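Local atomic coordinates of transcription regulator PadR N-terminal domain-containing protein (Streptococcus mutans, PDB entry 3L9F), a protein that probably acts as a PadR-family transcription regulator, binding DNA through an N-terminal winged-helix domain and pairing through C-terminal helices, and can bind magnesium. Residues K38-G43 with N61-F66; Y53-I58 with G72-T77; E90-D95 with K100-I105; Q147-E152 with E199-K204; E165-W170 with G174-T179. All blocks are in the same frame, centred on the assembly; numbering follows the deposited sequence.

How the contacts relate
Followed from the N terminus, the chain first closes contact 1, where the first helix, 37-44, meets the segment that ends helix 52-62 and leads on from it. Contact 2 opens inside that loop, on helix 52-62, and closes on helix 74-83, so the two cross and share helix 52-62; together they tie three helices of the PadR-like domain. Contact 3 follows in series as the hairpin of strands 87-92 and 100-105, and Ile55 of contact 2 packs on its Tyr103. Contacts 4 and 5 belong to helices 142-172 and 178-202: contact 5 holds the turn between them and is nested in the long loop that contact 4 closes. Asn166 of contact 5 reaches Asn61 of contact 1.

Contact 1 (K38-G43 with N61-F66); sequences KDIILG and NQLSYF
Ile40 points from helix 37-44 at Leu63 and Phe66, and a single methyl does all the touching. Its CD1 lies 3.8 Å from Phe66 CE1, meeting the ring obliquely, and 4.1 Å from Leu63 CD1, past which the isoleucine slides in the opposite direction. CG1 is anti to the backbone nitrogen (chi1 -173°); with chi2 also extended, this carries CD1 out toward a backbone whose nearest CA, that of Leu63, is 9.2 Å from Ile40 CA. The phenyl ring is also packed from its own segment: Leu63 O sits 3.7 Å above the plane of the Phe66 ring, toward its rim. In contrast to this buried apolar point, Gln62 and Ser64 are partly exposed and take no part, Ser64 instead bonding Arg162. Phe135 of the second subunit meets the Phe66 ring and packs on Leu63, at the dimer interface. Within the PadR-like domain the contact joins the first helix to the chain leaving helix 52-62, while Ile41 leans on helix 74-83 and Leu42 on helix 107-118.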
# COMPACT_ATOMS: atom_id res chain seq x y z
N LYS A 38 -4.23 -2.54 -14.46
CA LYS A 38 -5.13 -2.83 -15.57
C LYS A 38 -6.59 -2.87 -15.12
O LYS A 38 -7.48 -2.45 -15.85
CB LYS A 38 -4.76 -4.14 -16.26
CG LYS A 38 -4.86 -5.37 -15.36
CD LYS A 38 -5.64 -6.50 -16.01
CE LYS A 38 -4.86 -7.11 -17.17
NZ LYS A 38 -5.36 -8.47 -17.51
N ASP A 39 -6.84 -3.38 -13.92
CA ASP A 39 -8.20 -3.55 -13.45
C ASP A 39 -8.81 -2.22 -13.04
O ASP A 39 -9.99 -1.95 -13.31
CB ASP A 39 -8.25 -4.54 -12.28
CG ASP A 39 -7.57 -5.86 -12.60
OD1 ASP A 39 -8.02 -6.53 -13.55
OD2 ASP A 39 -6.59 -6.21 -11.91
N ILE A 40 -8.03 -1.38 -12.39
CA ILE A 40 -8.58 -0.09 -11.99
C ILE A 40 -8.79 0.80 -13.22
O ILE A 40 -9.73 1.60 -13.26
CB ILE A 40 -7.73 0.60 -10.93
CG1 ILE A 40 -8.45 1.85 -10.43
CG2 ILE A 40 -6.37 0.91 -11.48
CD1 ILE A 40 -7.94 2.33 -9.09
N ILE A 41 -7.94 0.65 -14.23
CA ILE A 41 -8.11 1.43 -15.45
C ILE A 41 -9.36 1.00 -16.20
O ILE A 41 -10.12 1.85 -16.68
CB ILE A 41 -6.86 1.40 -16.36
CG1 ILE A 41 -5.74 2.23 -15.72
CG2 ILE A 41 -7.19 1.94 -17.75
CD1 ILE A 41 -4.37 1.93 -16.26
N LEU A 42 -9.61 -0.30 -16.29
CA LEU A 42 -10.85 -0.76 -16.90
C LEU A 42 -12.04 -0.24 -16.13
O LEU A 42 -13.06 0.13 -16.72
CB LEU A 42 -10.91 -2.29 -16.96
CG LEU A 42 -10.02 -2.87 -18.05
CD1 LEU A 42 -10.08 -4.40 -17.98
CD2 LEU A 42 -10.51 -2.36 -19.40
N GLY A 43 -11.92 -0.21 -14.81
CA GLY A 43 -12.95 0.39 -13.97
C GLY A 43 -13.22 1.84 -14.33
O GLY A 43 -14.38 2.26 -14.48
N ASN A 61 -5.76 11.88 -8.52
CA ASN A 61 -6.42 12.86 -7.66
C ASN A 61 -7.74 12.41 -7.04
O ASN A 61 -8.18 12.97 -6.05
CB ASN A 61 -6.62 14.17 -8.41
CG ASN A 61 -5.32 14.77 -8.90
OD1 ASN A 61 -5.20 15.17 -10.06
ND2 ASN A 61 -4.32 14.80 -8.02
N GLN A 62 -8.38 11.40 -7.64
CA GLN A 62 -9.68 10.99 -7.14
C GLN A 62 -9.62 9.64 -6.43
O GLN A 62 -10.17 9.48 -5.35
CB GLN A 62 -10.69 10.92 -8.28
CG GLN A 62 -10.98 12.28 -8.92
CD GLN A 62 -12.22 12.24 -9.79
OE1 GLN A 62 -12.59 11.18 -10.31
NE2 GLN A 62 -12.88 13.38 -9.94
N LEU A 63 -8.93 8.68 -7.04
CA LEU A 63 -8.96 7.31 -6.54
C LEU A 63 -7.74 6.95 -5.71
O LEU A 63 -7.59 5.82 -5.26
CB LEU A 63 -9.11 6.34 -7.72
CG LEU A 63 -10.26 6.63 -8.69
CD1 LEU A 63 -10.49 5.45 -9.64
CD2 LEU A 63 -11.55 6.98 -7.95
N SER A 64 -6.87 7.92 -5.47
CA SER A 64 -5.64 7.62 -4.74
C SER A 64 -5.84 7.17 -3.29
O SER A 64 -4.90 6.68 -2.66
CB SER A 64 -4.69 8.82 -4.80
OG SER A 64 -5.25 9.93 -4.12
N TYR A 65 -7.04 7.34 -2.73
CA TYR A 65 -7.25 6.90 -1.35
C TYR A 65 -7.38 5.38 -1.26
O TYR A 65 -7.33 4.82 -0.16
CB TYR A 65 -8.45 7.59 -0.68
CG TYR A 65 -9.80 7.24 -1.25
CD1 TYR A 65 -10.23 7.82 -2.44
CD2 TYR A 65 -10.65 6.34 -0.61
CE1 TYR A 65 -11.47 7.52 -2.97
CE2 TYR A 65 -11.89 6.03 -1.14
CZ TYR A 65 -12.30 6.63 -2.33
OH TYR A 65 -13.52 6.35 -2.89
N PHE A 66 -7.56 4.72 -2.40
CA PHE A 66 -7.54 3.25 -2.41
C PHE A 66 -6.63 2.65 -3.46
O PHE A 66 -6.44 1.44 -3.51
CB PHE A 66 -8.95 2.66 -2.47
CG PHE A 66 -9.67 2.88 -3.77
CD1 PHE A 66 -9.53 1.99 -4.82
CD2 PHE A 66 -10.55 3.95 -3.92
CE1 PHE A 66 -10.21 2.17 -6.01
CE2 PHE A 66 -11.25 4.14 -5.12
CZ PHE A 66 -11.06 3.26 -6.17

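Contact 2 (Y53-I58 with G72-T77); sequences YEINDI and GMIYPT
Ile74 sets its CD1 methyl against helix 52-62, 3.5 Å from Ile55 CG2 and 3.7 Å from Asn56 N. The same methyl is 3.8 Å from Asn56 CB, so it rests over the step between two consecutive residues, where Asn56 CA and Ile74 CA, the nearest pair, are 7.2 Å apart. Both torsions of Ile74 are extended (chi1 177°, chi2 -177°), which carries CD1 out to this point. The pairing joins helix 52-62 to helix 74-83, the second and third helices of a winged helix-turn-helix; by analogy with the family, the latter is probably the recognition helix. One shell out, Ile74 CG2 lies 3.6 Å above the centre of the neighbouring Tyr75 ring, while Tyr75 OH approaches the Asn56 amide without bonding it. The first turn of helix 74-83 is steadied by Met73 O, which accepts both Thr77 N and Thr77 OG1, the hydroxyl at 2.8 Å from above the carbonyl plane. Ile55 also packs on Leu45 and Tyr103, and Met73 and Thr77 pack on Ile41 of helix 37-44.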
# COMPACT_ATOMS: atom_id res chain seq x y z
N TYR A 53 -5.28 12.38 -20.11
CA TYR A 53 -5.24 13.42 -19.10
C TYR A 53 -6.27 13.11 -18.02
O TYR A 53 -5.96 13.17 -16.83
CB TYR A 53 -5.63 14.77 -19.68
CG TYR A 53 -4.72 15.35 -20.74
CD1 TYR A 53 -3.35 15.24 -20.65
CD2 TYR A 53 -5.26 16.08 -21.80
CE1 TYR A 53 -2.51 15.82 -21.62
CE2 TYR A 53 -4.45 16.65 -22.76
CZ TYR A 53 -3.07 16.52 -22.67
OH TYR A 53 -2.28 17.10 -23.64
N GLU A 54 -7.49 12.83 -18.45
CA GLU A 54 -8.60 12.61 -17.53
C GLU A 54 -8.41 11.34 -16.70
O GLU A 54 -8.71 11.30 -15.51
CB GLU A 54 -9.93 12.56 -18.30
CG GLU A 54 -11.11 12.43 -17.39
CD GLU A 54 -12.42 12.49 -18.14
OE1 GLU A 54 -12.50 13.26 -19.12
OE2 GLU A 54 -13.36 11.77 -17.74
N ILE A 55 -7.92 10.28 -17.34
CA ILE A 55 -7.67 9.03 -16.63
C ILE A 55 -6.63 9.28 -15.54
O ILE A 55 -6.77 8.85 -14.40
CB ILE A 55 -7.15 7.94 -17.57
CG1 ILE A 55 -8.27 7.48 -18.51
CG2 ILE A 55 -6.63 6.77 -16.77
CD1 ILE A 55 -7.75 6.70 -19.71
N ASN A 56 -5.57 9.98 -15.91
CA ASN A 56 -4.52 10.28 -14.96
C ASN A 56 -5.04 11.13 -13.81
O ASN A 56 -4.69 10.92 -12.66
CB ASN A 56 -3.36 10.97 -15.66
CG ASN A 56 -2.22 11.29 -14.72
OD1 ASN A 56 -1.50 10.39 -14.28
ND2 ASN A 56 -2.05 12.57 -14.42
N ASP A 57 -5.89 12.12 -14.14
CA ASP A 57 -6.48 12.98 -13.13
C ASP A 57 -7.27 12.13 -12.14
O ASP A 57 -7.13 12.28 -10.92
CB ASP A 57 -7.38 14.02 -13.80
CG ASP A 57 -7.86 15.11 -12.86
OD1 ASP A 57 -7.53 15.10 -11.65
OD2 ASP A 57 -8.58 16.01 -13.34
N ILE A 58 -8.10 11.23 -12.66
CA ILE A 58 -8.91 10.36 -11.81
C ILE A 58 -8.02 9.50 -10.92
O ILE A 58 -8.23 9.44 -9.72
CB ILE A 58 -9.82 9.46 -12.64
CG1 ILE A 58 -10.88 10.33 -13.33
CG2 ILE A 58 -10.48 8.39 -11.74
CD1 ILE A 58 -11.67 9.64 -14.40
N GLY A 72 4.22 6.23 -13.22
CA GLY A 72 4.38 5.72 -14.57
C GLY A 72 3.85 4.33 -14.79
O GLY A 72 4.38 3.57 -15.60
N MET A 73 2.80 3.98 -14.06
CA MET A 73 2.07 2.74 -14.30
C MET A 73 1.13 2.93 -15.48
O MET A 73 0.97 2.05 -16.32
CB MET A 73 1.25 2.36 -13.07
CG MET A 73 0.29 1.18 -13.26
SD MET A 73 -1.28 1.56 -14.09
CE MET A 73 -2.21 2.32 -12.76
N ILE A 74 0.48 4.09 -15.51
CA ILE A 74 -0.67 4.31 -16.39
C ILE A 74 -0.37 4.13 -17.88
O ILE A 74 -1.12 3.47 -18.60
CB ILE A 74 -1.35 5.69 -16.10
CG1 ILE A 74 -2.51 5.95 -17.05
CG2 ILE A 74 -0.33 6.83 -16.19
CD1 ILE A 74 -3.14 7.32 -16.85
N TYR A 75 0.74 4.70 -18.34
CA TYR A 75 1.01 4.69 -19.78
C TYR A 75 1.37 3.31 -20.35
O TYR A 75 0.81 2.89 -21.35
CB TYR A 75 2.04 5.78 -20.13
CG TYR A 75 1.60 7.15 -19.64
CD1 TYR A 75 0.49 7.79 -20.19
CD2 TYR A 75 2.27 7.79 -18.60
CE1 TYR A 75 0.07 9.04 -19.73
CE2 TYR A 75 1.86 9.03 -18.13
CZ TYR A 75 0.77 9.66 -18.71
OH TYR A 75 0.36 10.89 -18.24
N PRO A 76 2.28 2.58 -19.69
CA PRO A 76 2.52 1.21 -20.16
C PRO A 76 1.28 0.32 -20.06
O PRO A 76 1.08 -0.56 -20.90
CB PRO A 76 3.60 0.70 -19.19
CG PRO A 76 4.33 1.93 -18.79
CD PRO A 76 3.28 3.00 -18.69
N THR A 77 0.44 0.55 -19.05
CA THR A 77 -0.72 -0.30 -18.83
C THR A 77 -1.78 -0.01 -19.89
O THR A 77 -2.46 -0.93 -20.38
CB THR A 77 -1.29 -0.09 -17.42
OG1 THR A 77 -0.29 -0.45 -16.46
CG2 THR A 77 -2.52 -0.94 -17.22

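Contact 3 (E90-D95 with K100-I105); sequences EVVIQD and KNIYAI
The carboxylate of Glu90 and the amide of Asn101 lie on opposite faces of a two-stranded ladder, each alongside an aliphatic neighbour on the other strand. Glu90 runs beside Ile102, pointing the same way, with OE1 3.8 Å from Ile102 CB. On the other face Asn101 lies alongside Val91, OD1 at 3.4 Å from Val91 CG2. A third flat group, the Gln94 amide, meets Lys100 through water: the water donates to Gln94 OE1 at 3.0 Å and accepts from Lys100 NZ at 2.8 Å, the lysine being bent at chi3 (50°). On this face, shared with Glu90, Val92 CG2 packs 3.7 Å from Ile102 CG1. Four backbone bonds hold the strands antiparallel. Glu90 and Ile102 form one hydrogen-bonded pair, each donating to the other, and Val92 and Lys100 form the second; between them Val91 and Asn101 are a non-hydrogen-bonded pair. The Val92 N to Lys100 O bond is 2.8 Å long and nearly straight, at 175°. Such a hairpin is consistent with the wing of a winged-helix domain. Strand 100-105 is the middle one of the sheet, bonded on its other side to strand 50-51, while Tyr103 packs against Ile55 of helix 52-62.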
# COMPACT_ATOMS: atom_id res chain seq x y z
N GLU A 90 -7.62 6.48 -29.49
CA GLU A 90 -7.84 7.40 -30.58
C GLU A 90 -6.90 8.57 -30.36
O GLU A 90 -6.82 9.09 -29.26
CB GLU A 90 -9.29 7.89 -30.53
CG GLU A 90 -9.58 9.10 -31.37
CD GLU A 90 -11.00 9.61 -31.22
OE1 GLU A 90 -11.71 9.25 -30.25
OE2 GLU A 90 -11.41 10.41 -32.09
N VAL A 91 -6.20 9.00 -31.40
CA VAL A 91 -5.33 10.17 -31.27
C VAL A 91 -6.01 11.37 -31.92
O VAL A 91 -6.25 11.37 -33.13
CB VAL A 91 -3.97 9.93 -31.92
CG1 VAL A 91 -3.15 11.22 -31.91
CG2 VAL A 91 -3.22 8.82 -31.22
N VAL A 92 -6.33 12.38 -31.12
CA VAL A 92 -7.04 13.55 -31.63
C VAL A 92 -6.04 14.66 -31.89
O VAL A 92 -5.32 15.09 -30.99
CB VAL A 92 -8.13 14.04 -30.64
CG1 VAL A 92 -8.80 15.31 -31.15
CG2 VAL A 92 -9.18 12.95 -30.41
N ILE A 93 -5.99 15.11 -33.14
CA ILE A 93 -5.03 16.12 -33.54
C ILE A 93 -5.73 17.46 -33.64
O ILE A 93 -6.80 17.56 -34.23
CB ILE A 93 -4.41 15.78 -34.89
CG1 ILE A 93 -3.68 14.44 -34.82
CG2 ILE A 93 -3.49 16.91 -35.35
CD1 ILE A 93 -3.31 13.90 -36.18
N GLN A 94 -5.11 18.49 -33.06
CA GLN A 94 -5.62 19.84 -33.16
C GLN A 94 -4.51 20.81 -33.48
O GLN A 94 -3.38 20.65 -33.01
CB GLN A 94 -6.29 20.27 -31.85
CG GLN A 94 -7.54 19.50 -31.50
CD GLN A 94 -8.00 19.81 -30.10
OE1 GLN A 94 -7.55 19.19 -29.12
NE2 GLN A 94 -8.88 20.79 -29.97
N ASP A 95 -4.83 21.81 -34.28
CA ASP A 95 -3.87 22.85 -34.61
C ASP A 95 -3.34 23.52 -33.36
O ASP A 95 -4.11 23.95 -32.51
CB ASP A 95 -4.56 23.92 -35.46
CG ASP A 95 -4.74 23.50 -36.89
OD1 ASP A 95 -4.11 22.50 -37.31
OD2 ASP A 95 -5.51 24.18 -37.61
N LYS A 100 -3.94 14.63 -28.27
CA LYS A 100 -4.70 14.16 -27.11
C LYS A 100 -5.11 12.72 -27.38
O LYS A 100 -5.63 12.42 -28.45
CB LYS A 100 -5.95 15.05 -26.97
CG LYS A 100 -6.85 14.73 -25.80
CD LYS A 100 -7.94 15.78 -25.65
CE LYS A 100 -8.66 16.03 -26.97
NZ LYS A 100 -9.66 17.12 -26.86
N ASN A 101 -4.88 11.82 -26.44
CA ASN A 101 -5.30 10.43 -26.62
C ASN A 101 -6.61 10.13 -25.91
O ASN A 101 -6.74 10.38 -24.72
CB ASN A 101 -4.22 9.48 -26.14
CG ASN A 101 -2.90 9.71 -26.84
OD1 ASN A 101 -2.88 10.04 -28.03
ND2 ASN A 101 -1.80 9.55 -26.12
N ILE A 102 -7.58 9.63 -26.66
CA ILE A 102 -8.86 9.27 -26.07
C ILE A 102 -8.99 7.75 -26.01
O ILE A 102 -8.82 7.07 -27.02
CB ILE A 102 -10.04 9.85 -26.89
CG1 ILE A 102 -9.87 11.36 -27.10
CG2 ILE A 102 -11.38 9.51 -26.23
CD1 ILE A 102 -9.68 12.14 -25.84
N TYR A 103 -9.29 7.22 -24.83
CA TYR A 103 -9.40 5.76 -24.64
C TYR A 103 -10.83 5.33 -24.40
O TYR A 103 -11.58 6.01 -23.69
CB TYR A 103 -8.52 5.32 -23.46
CG TYR A 103 -7.07 5.69 -23.65
CD1 TYR A 103 -6.20 4.83 -24.31
CD2 TYR A 103 -6.58 6.91 -23.19
CE1 TYR A 103 -4.88 5.16 -24.50
CE2 TYR A 103 -5.24 7.24 -23.38
CZ TYR A 103 -4.40 6.36 -24.03
OH TYR A 103 -3.07 6.67 -24.22
N ALA A 104 -11.20 4.18 -24.97
CA ALA A 104 -12.55 3.67 -24.81
C ALA A 104 -12.50 2.17 -24.52
O ALA A 104 -11.75 1.44 -25.15
CB ALA A 104 -13.38 3.93 -26.07
N ILE A 105 -13.29 1.72 -23.56
CA ILE A 105 -13.35 0.29 -23.28
C ILE A 105 -14.00 -0.44 -24.47
O ILE A 105 -14.84 0.13 -25.18
CB ILE A 105 -14.14 0.02 -21.98
CG1 ILE A 105 -13.78 -1.36 -21.41
CG2 ILE A 105 -15.64 0.18 -22.20
CD1 ILE A 105 -14.27 -1.56 -19.98
O HOH W 1 -8.39 19.53 -26.30

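Contact 4 (Q147-E152 with E199-K204); sequences QLIREE and EEELAK
Ile149 and Leu202 mark the nearest backbone approach of two helical segments running in opposite senses, their CA atoms 7.8 Å apart. Segment 147-152 is regular helix throughout, whereas in segment 199-204 the chain finishes with Lys204 N bonded to Glu201 O. The two belong to the long helical hairpin of helices 142-172 and 178-202, the first of which is predicted to be coiled coil, and this is its far end, where the chain terminates. Across it Ile149 and Leu202 slide past each other, Ile149 CG2 lying 3.8 Å from Leu202 CG. On the other branch, Ile149 CD1 is 4.0 Å from Glu201 CG, the two side chains meeting at about a right angle. Arg150 closes the contact on its exposed side. Leu202 CD1 is 3.9 Å from Arg150 CG and also lies over one face of the guanidinium, toward its rim. The charge itself is engaged by Glu146 one turn back, and Ile182 of the second subunit packs against both Ile149 and Glu201.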
# COMPACT_ATOMS: atom_id res chain seq x y z
N GLN A 147 10.78 16.04 12.48
CA GLN A 147 10.53 16.50 11.12
C GLN A 147 9.80 15.44 10.31
O GLN A 147 8.88 15.75 9.55
CB GLN A 147 11.84 16.88 10.43
CG GLN A 147 11.65 17.49 9.04
N LEU A 148 10.22 14.18 10.46
CA LEU A 148 9.58 13.10 9.72
C LEU A 148 8.11 13.04 10.09
O LEU A 148 7.23 12.90 9.24
CB LEU A 148 10.24 11.75 10.00
CG LEU A 148 11.62 11.50 9.39
CD1 LEU A 148 12.14 10.12 9.80
CD2 LEU A 148 11.58 11.64 7.88
N ILE A 149 7.83 13.15 11.39
CA ILE A 149 6.46 13.11 11.85
C ILE A 149 5.63 14.29 11.31
O ILE A 149 4.52 14.08 10.84
CB ILE A 149 6.36 13.02 13.38
CG1 ILE A 149 7.08 11.77 13.87
CG2 ILE A 149 4.89 13.00 13.81
CD1 ILE A 149 7.20 11.66 15.38
N ARG A 150 6.18 15.50 11.37
CA ARG A 150 5.46 16.67 10.83
C ARG A 150 5.18 16.55 9.34
O ARG A 150 4.09 16.91 8.87
CB ARG A 150 6.23 17.96 11.11
CG ARG A 150 6.19 18.38 12.56
CD ARG A 150 6.99 19.66 12.78
NE ARG A 150 7.18 19.91 14.21
CZ ARG A 150 6.20 20.30 15.03
NH1 ARG A 150 4.98 20.48 14.55
NH2 ARG A 150 6.45 20.50 16.31
N GLU A 151 6.16 16.06 8.59
CA GLU A 151 5.99 15.93 7.16
C GLU A 151 4.93 14.89 6.81
O GLU A 151 4.16 15.07 5.87
CB GLU A 151 7.33 15.65 6.48
CG GLU A 151 8.31 16.79 6.69
CD GLU A 151 9.57 16.68 5.85
OE1 GLU A 151 9.68 15.70 5.07
OE2 GLU A 151 10.44 17.56 5.97
N GLU A 152 4.86 13.82 7.60
CA GLU A 152 3.83 12.81 7.39
C GLU A 152 2.46 13.36 7.77
O GLU A 152 1.46 13.07 7.10
CB GLU A 152 4.12 11.54 8.18
CG GLU A 152 2.98 10.53 8.15
CD GLU A 152 2.92 9.72 6.87
OE1 GLU A 152 3.73 9.96 5.95
OE2 GLU A 152 2.05 8.83 6.78
N GLU A 199 -0.07 13.24 15.86
CA GLU A 199 -0.32 14.46 16.61
C GLU A 199 -0.15 14.22 18.11
O GLU A 199 0.50 15.01 18.81
CB GLU A 199 -1.71 15.02 16.31
CG GLU A 199 -1.81 15.56 14.89
CD GLU A 199 -3.20 16.04 14.54
OE1 GLU A 199 -4.18 15.61 15.21
OE2 GLU A 199 -3.32 16.84 13.59
N GLU A 200 -0.70 13.11 18.58
CA GLU A 200 -0.59 12.75 20.00
C GLU A 200 0.87 12.51 20.38
O GLU A 200 1.28 12.83 21.49
CB GLU A 200 -1.45 11.53 20.32
CG GLU A 200 -2.95 11.80 20.27
CD GLU A 200 -3.78 10.53 20.32
OE1 GLU A 200 -3.23 9.44 20.06
OE2 GLU A 200 -4.99 10.63 20.61
N GLU A 201 1.64 11.96 19.45
CA GLU A 201 3.07 11.77 19.70
C GLU A 201 3.79 13.11 19.85
O GLU A 201 4.58 13.30 20.76
CB GLU A 201 3.73 10.97 18.57
CG GLU A 201 5.24 10.83 18.71
CD GLU A 201 5.63 10.13 20.00
OE1 GLU A 201 4.84 9.29 20.49
OE2 GLU A 201 6.73 10.44 20.53
N LEU A 202 3.51 14.04 18.94
CA LEU A 202 4.13 15.36 18.99
C LEU A 202 3.75 16.12 20.26
O LEU A 202 4.52 16.93 20.78
CB LEU A 202 3.76 16.17 17.75
CG LEU A 202 4.40 15.75 16.43
CD1 LEU A 202 4.03 16.74 15.34
CD2 LEU A 202 5.91 15.64 16.56
N ALA A 203 2.55 15.84 20.77
CA ALA A 203 2.08 16.49 21.99
C ALA A 203 2.80 15.91 23.21
O ALA A 203 2.76 16.49 24.30
CB ALA A 203 0.58 16.32 22.13
N LYS A 204 3.46 14.78 22.99
CA LYS A 204 4.21 14.05 24.03
C LYS A 204 3.37 12.97 24.71
O LYS A 204 3.47 11.79 24.37
CB LYS A 204 4.85 14.99 25.06
CG LYS A 204 6.36 15.12 24.93
CD LYS A 204 6.78 15.61 23.54
CE LYS A 204 7.00 14.47 22.54
NZ LYS A 204 7.43 14.98 21.20

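Contact 5 (E165-W170 with G174-T179); sequences ENLEIW and GELTPT
A Schellman motif ends helix 142-172, and the contact is built on one carbonyl of its last turns. Trp170 O accepts Glu175 N at 3.0 Å, the donor lying nearly along the C=O axis, and more weakly Leu176 N at 3.4 Å. Gly174, with its positive phi of 70°, is the residue at which the chain leaves the helix and turns back. That reversal brings Leu176 over the helix side: its CB is 4.1 Å from Trp170 CB, and its CD2 is 3.6 Å from Leu167 CD1, the two leucines crossing. Glu175 instead goes to the indole edge, OE1 lying near the ring plane 3.8 Å from Trp170 CD1, with carboxylate and ring 36° apart. From within the helix, Asn166 CB lies 3.8 Å above one indole face, toward its rim. Gln62 of helix 52-62 also touches Trp170, and Ile184 packs on both leucines. Thr177 then takes the N-cap of helix 178-202, so that a Schellman C-cap followed by an N-cap forms the turn of an alpha-alpha hairpin.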
# COMPACT_ATOMS: atom_id res chain seq x y z
N GLU A 165 -12.80 16.97 -0.42
CA GLU A 165 -13.28 17.80 -1.53
C GLU A 165 -13.96 16.97 -2.62
O GLU A 165 -14.98 17.38 -3.19
CB GLU A 165 -12.14 18.65 -2.10
CG GLU A 165 -11.63 19.71 -1.12
CD GLU A 165 -10.48 20.55 -1.68
OE1 GLU A 165 -9.93 20.20 -2.75
OE2 GLU A 165 -10.11 21.57 -1.03
N ASN A 166 -13.43 15.79 -2.93
CA ASN A 166 -14.10 14.91 -3.88
C ASN A 166 -15.42 14.37 -3.34
O ASN A 166 -16.41 14.24 -4.07
CB ASN A 166 -13.17 13.78 -4.35
CG ASN A 166 -12.18 14.25 -5.40
OD1 ASN A 166 -12.58 14.82 -6.42
ND2 ASN A 166 -10.89 14.01 -5.16
N LEU A 167 -15.46 14.07 -2.05
CA LEU A 167 -16.69 13.58 -1.46
C LEU A 167 -17.79 14.63 -1.64
O LEU A 167 -18.90 14.32 -2.07
CB LEU A 167 -16.49 13.30 0.03
CG LEU A 167 -17.76 13.05 0.84
CD1 LEU A 167 -18.47 11.77 0.40
CD2 LEU A 167 -17.44 12.99 2.32
N GLU A 168 -17.45 15.88 -1.32
CA GLU A 168 -18.41 16.98 -1.40
C GLU A 168 -18.91 17.16 -2.83
O GLU A 168 -20.11 17.26 -3.05
CB GLU A 168 -17.78 18.27 -0.89
CG GLU A 168 -18.73 19.47 -0.92
CD GLU A 168 -18.19 20.70 -0.20
OE1 GLU A 168 -18.82 21.78 -0.31
OE2 GLU A 168 -17.14 20.60 0.48
N ILE A 169 -17.98 17.19 -3.79
CA ILE A 169 -18.32 17.38 -5.20
C ILE A 169 -19.16 16.24 -5.76
O ILE A 169 -20.19 16.46 -6.40
CB ILE A 169 -17.07 17.56 -6.08
CG1 ILE A 169 -16.41 18.90 -5.81
CG2 ILE A 169 -17.42 17.45 -7.56
CD1 ILE A 169 -15.01 19.01 -6.38
N TRP A 170 -18.72 15.01 -5.51
CA TRP A 170 -19.49 13.86 -5.95
C TRP A 170 -20.91 13.90 -5.39
O TRP A 170 -21.87 13.55 -6.07
CB TRP A 170 -18.81 12.55 -5.55
CG TRP A 170 -17.68 12.17 -6.44
CD1 TRP A 170 -17.59 12.39 -7.79
CD2 TRP A 170 -16.48 11.49 -6.07
NE1 TRP A 170 -16.40 11.88 -8.27
CE2 TRP A 170 -15.71 11.32 -7.23
CE3 TRP A 170 -15.99 10.99 -4.85
CZ2 TRP A 170 -14.47 10.68 -7.22
CZ3 TRP A 170 -14.77 10.36 -4.84
CH2 TRP A 170 -14.02 10.21 -6.01
N GLY A 174 -24.65 14.50 -7.30
CA GLY A 174 -25.57 13.38 -7.24
C GLY A 174 -25.00 12.13 -7.87
O GLY A 174 -25.74 11.28 -8.37
N GLU A 175 -23.68 12.00 -7.85
CA GLU A 175 -23.02 10.86 -8.46
C GLU A 175 -22.56 9.82 -7.46
O GLU A 175 -22.31 8.67 -7.82
CB GLU A 175 -21.84 11.34 -9.28
CG GLU A 175 -22.26 12.27 -10.40
CD GLU A 175 -21.10 12.80 -11.19
OE1 GLU A 175 -19.94 12.69 -10.72
OE2 GLU A 175 -21.34 13.33 -12.28
N LEU A 176 -22.45 10.22 -6.20
CA LEU A 176 -21.91 9.33 -5.17
C LEU A 176 -22.85 8.17 -4.87
O LEU A 176 -23.98 8.38 -4.44
CB LEU A 176 -21.63 10.11 -3.89
CG LEU A 176 -20.92 9.32 -2.80
CD1 LEU A 176 -19.49 9.06 -3.20
CD2 LEU A 176 -20.97 10.06 -1.48
N THR A 177 -22.39 6.94 -5.08
CA THR A 177 -23.20 5.77 -4.79
C THR A 177 -23.02 5.39 -3.32
O THR A 177 -22.04 5.78 -2.69
CB THR A 177 -22.80 4.57 -5.65
OG1 THR A 177 -21.54 4.05 -5.19
CG2 THR A 177 -22.67 4.97 -7.11
N PRO A 178 -23.99 4.66 -2.76
CA PRO A 178 -23.88 4.24 -1.36
C PRO A 178 -22.60 3.46 -1.08
O PRO A 178 -21.99 3.71 -0.04
CB PRO A 178 -25.10 3.34 -1.18
CG PRO A 178 -26.10 3.92 -2.14
CD PRO A 178 -25.30 4.34 -3.34
N THR A 179 -22.19 2.54 -1.96
CA THR A 179 -20.95 1.80 -1.71
C THR A 179 -19.72 2.70 -1.84
O THR A 179 -18.73 2.53 -1.12
CB THR A 179 -20.79 0.54 -2.61
OG1 THR A 179 -20.99 0.88 -3.99
CG2 THR A 179 -21.80 -0.53 -2.20